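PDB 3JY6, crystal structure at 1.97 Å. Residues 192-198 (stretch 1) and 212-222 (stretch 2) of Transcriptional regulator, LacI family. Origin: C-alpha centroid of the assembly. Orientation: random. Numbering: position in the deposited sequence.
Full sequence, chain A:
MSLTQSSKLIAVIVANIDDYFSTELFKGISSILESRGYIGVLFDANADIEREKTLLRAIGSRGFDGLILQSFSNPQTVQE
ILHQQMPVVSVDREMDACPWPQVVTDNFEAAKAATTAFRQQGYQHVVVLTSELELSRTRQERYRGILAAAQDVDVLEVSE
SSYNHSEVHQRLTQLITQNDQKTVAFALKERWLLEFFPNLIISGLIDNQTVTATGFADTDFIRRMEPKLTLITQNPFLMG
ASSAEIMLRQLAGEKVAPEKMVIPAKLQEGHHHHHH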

# COMPACT_ATOMS: atom_id res chain seq x y z
N TRP A 192 -2.53 -11.23 -6.43
CA TRP A 192 -2.55 -12.68 -6.56
C TRP A 192 -1.16 -13.27 -6.35
O TRP A 192 -1.02 -14.32 -5.73
CB TRP A 192 -3.10 -13.06 -7.93
CG TRP A 192 -4.51 -12.56 -8.16
CD1 TRP A 192 -5.03 -12.06 -9.32
CD2 TRP A 192 -5.57 -12.50 -7.20
NE1 TRP A 192 -6.34 -11.68 -9.15
CE2 TRP A 192 -6.70 -11.95 -7.85
CE3 TRP A 192 -5.69 -12.86 -5.85
CZ2 TRP A 192 -7.93 -11.74 -7.20
CZ3 TRP A 192 -6.91 -12.65 -5.19
CH2 TRP A 192 -8.01 -12.10 -5.88
N LEU A 193 -0.13 -12.58 -6.84
CA LEU A 193 1.23 -13.06 -6.67
C LEU A 193 1.58 -12.99 -5.18
O LEU A 193 2.19 -13.91 -4.63
CB LEU A 193 2.20 -12.20 -7.51
CG LEU A 193 3.65 -12.66 -7.69
CD1 LEU A 193 4.19 -12.12 -9.00
CD2 LEU A 193 4.50 -12.18 -6.52
N LEU A 194 1.15 -11.92 -4.52
CA LEU A 194 1.45 -11.72 -3.11
C LEU A 194 0.67 -12.64 -2.19
O LEU A 194 1.17 -13.04 -1.16
CB LEU A 194 1.15 -10.26 -2.69
CG LEU A 194 1.86 -9.12 -3.42
CD1 LEU A 194 1.27 -7.80 -2.99
CD2 LEU A 194 3.35 -9.16 -3.13
N GLU A 195 -0.55 -13.00 -2.58
CA GLU A 195 -1.37 -13.85 -1.75
C GLU A 195 -1.11 -15.35 -1.88
O GLU A 195 -1.08 -16.06 -0.87
CB GLU A 195 -2.85 -13.58 -2.02
CG GLU A 195 -3.79 -14.23 -1.01
CD GLU A 195 -5.25 -13.97 -1.30
OE1 GLU A 195 -5.57 -12.88 -1.83
OE2 GLU A 195 -6.08 -14.85 -0.99
N PHE A 196 -0.90 -15.83 -3.11
CA PHE A 196 -0.73 -17.26 -3.34
C PHE A 196 0.65 -17.86 -3.63
O PHE A 196 0.81 -19.07 -3.52
CB PHE A 196 -1.69 -17.70 -4.45
CG PHE A 196 -3.14 -17.44 -4.13
CD1 PHE A 196 -3.85 -18.29 -3.29
CD2 PHE A 196 -3.79 -16.32 -4.64
CE1 PHE A 196 -5.18 -18.04 -2.96
CE2 PHE A 196 -5.13 -16.05 -4.32
CZ PHE A 196 -5.83 -16.92 -3.48
N PHE A 197 1.63 -17.04 -3.99
CA PHE A 197 2.96 -17.57 -4.31
C PHE A 197 3.91 -17.86 -3.14
O PHE A 197 4.70 -18.81 -3.21
CB PHE A 197 3.67 -16.65 -5.32
CG PHE A 197 3.09 -16.70 -6.72
CD1 PHE A 197 1.89 -17.37 -7.00
CD2 PHE A 197 3.74 -16.05 -7.77
CE1 PHE A 197 1.35 -17.39 -8.30
CE2 PHE A 197 3.22 -16.06 -9.07
CZ PHE A 197 2.02 -16.74 -9.33
N PRO A 198 3.88 -17.05 -2.07
CA PRO A 198 4.78 -17.30 -0.94
C PRO A 198 4.75 -18.71 -0.34
O PRO A 198 5.80 -19.29 -0.07
CB PRO A 198 4.38 -16.23 0.07
CG PRO A 198 4.09 -15.07 -0.82
CD PRO A 198 3.26 -15.71 -1.94
N THR A 212 8.44 -22.47 -11.92
CA THR A 212 8.92 -21.15 -11.52
C THR A 212 7.70 -20.22 -11.47
O THR A 212 6.57 -20.66 -11.64
CB THR A 212 10.00 -20.61 -12.50
OG1 THR A 212 10.62 -19.46 -11.92
CG2 THR A 212 9.38 -20.21 -13.83
N ALA A 213 7.91 -18.93 -11.22
CA ALA A 213 6.76 -18.02 -11.17
C ALA A 213 7.16 -16.60 -11.46
O ALA A 213 8.27 -16.18 -11.16
CB ALA A 213 6.09 -18.09 -9.80
N THR A 214 6.22 -15.85 -12.03
CA THR A 214 6.45 -14.47 -12.38
C THR A 214 5.10 -13.76 -12.35
O THR A 214 4.09 -14.34 -11.96
CB THR A 214 7.02 -14.38 -13.80
OG1 THR A 214 7.35 -13.01 -14.12
CG2 THR A 214 5.99 -14.91 -14.80
N GLY A 215 5.10 -12.51 -12.80
CA GLY A 215 3.88 -11.75 -12.84
C GLY A 215 4.15 -10.26 -12.85
O GLY A 215 5.31 -9.82 -12.83
N PHE A 216 3.07 -9.47 -12.91
CA PHE A 216 3.17 -8.02 -12.88
C PHE A 216 3.13 -7.66 -11.41
O PHE A 216 2.11 -7.88 -10.74
CB PHE A 216 1.99 -7.40 -13.63
CG PHE A 216 2.05 -7.60 -15.12
CD1 PHE A 216 2.42 -6.55 -15.95
CD2 PHE A 216 1.74 -8.84 -15.68
CE1 PHE A 216 2.49 -6.73 -17.34
CE2 PHE A 216 1.81 -9.03 -17.05
CZ PHE A 216 2.18 -7.97 -17.89
N ALA A 217 4.24 -7.12 -10.90
CA ALA A 217 4.36 -6.75 -9.50
C ALA A 217 5.47 -5.71 -9.35
O ALA A 217 6.52 -5.84 -9.96
CB ALA A 217 4.69 -7.98 -8.67
N ASP A 218 5.24 -4.70 -8.52
CA ASP A 218 6.24 -3.66 -8.33
C ASP A 218 6.82 -3.60 -6.91
O ASP A 218 7.87 -3.00 -6.69
CB ASP A 218 5.66 -2.30 -8.74
CG ASP A 218 5.36 -2.23 -10.24
OD1 ASP A 218 6.32 -2.13 -11.04
OD2 ASP A 218 4.17 -2.30 -10.62
N THR A 219 6.14 -4.23 -5.96
CA THR A 219 6.59 -4.25 -4.58
C THR A 219 7.97 -4.92 -4.45
O THR A 219 8.22 -5.96 -5.05
CB THR A 219 5.60 -4.99 -3.70
OG1 THR A 219 4.42 -4.20 -3.50
CG2 THR A 219 6.24 -5.25 -2.41
N ASP A 220 8.84 -4.34 -3.63
CA ASP A 220 10.18 -4.87 -3.44
C ASP A 220 10.27 -6.13 -2.59
O ASP A 220 10.94 -7.08 -2.95
CB ASP A 220 11.08 -3.84 -2.75
CG ASP A 220 10.90 -2.45 -3.29
OD1 ASP A 220 11.24 -2.21 -4.47
OD2 ASP A 220 10.44 -1.57 -2.53
N PHE A 221 9.61 -6.13 -1.44
CA PHE A 221 9.78 -7.31 -0.60
C PHE A 221 9.54 -8.68 -1.23
O PHE A 221 10.09 -9.68 -0.75
CB PHE A 221 8.99 -7.16 0.70
CG PHE A 221 7.55 -6.85 0.51
CD1 PHE A 221 6.64 -7.88 0.31
CD2 PHE A 221 7.11 -5.53 0.56
CE1 PHE A 221 5.28 -7.62 0.14
CE2 PHE A 221 5.75 -5.23 0.40
CZ PHE A 221 4.82 -6.30 0.19
N ILE A 222 8.77 -8.79 -2.30
CA ILE A 222 8.63 -10.13 -2.89
C ILE A 222 9.87 -10.37 -3.68
O ILE A 222 10.24 -11.52 -3.93
CB ILE A 222 7.63 -10.22 -3.98
CG1 ILE A 222 6.71 -9.02 -3.90
CG2 ILE A 222 7.03 -11.61 -3.98
CD1 ILE A 222 6.28 -8.60 -5.29

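No hydrogen bond links the two stretches; apolar side chains of the first stretch, mostly helix, pack against a strand and the loop that follows it, burying 369 Å² in all. Leu 193 covers the most surface. Its CA-to-CB bond points toward the second stretch, and its t, t rotamer lets the forked end reach in two directions: Leu 193 CD1 lies 3.9 Å from Gly 215 CA and 4.2 Å from Ala 217 CB, while Leu 193 CD2 meets Ile 222 CG2 at 3.6 Å. Gly 215 suits this place doubly. An ideal CB there would come within 2.9 Å of Leu 193 CD1, and the backbone angles would also jam it against the carbonyl oxygen of Thr 214. Ala 217, with a single methyl, adds apolar contact in little space.

Leu 194, partly exposed, starts sideways, yet its long side chain, in the m, t rotamer, brings its end nearer, so that Leu 194 CD2 sits 3.4 Å from Ile 222 CG1 and 4.1 Å from Phe 221 CE1. Ile 222 thus touches both leucines, its CD1 lying near both.

Phe 197, whose N donates a hydrogen bond to Leu 193 O, has a ring long enough to reach the strand. Phe 197 CE2 packs 3.6 Å from Ala 213 CB, a small methyl, and the same atom lies 3.5 Å from Thr 214 O, where the slightly positive C-H edge tolerates a carbonyl oxygen. Leu 193, Ile 222, Phe 197 and Ala 213 are buried, and their apolar side chains need no hydrogen-bonding partner.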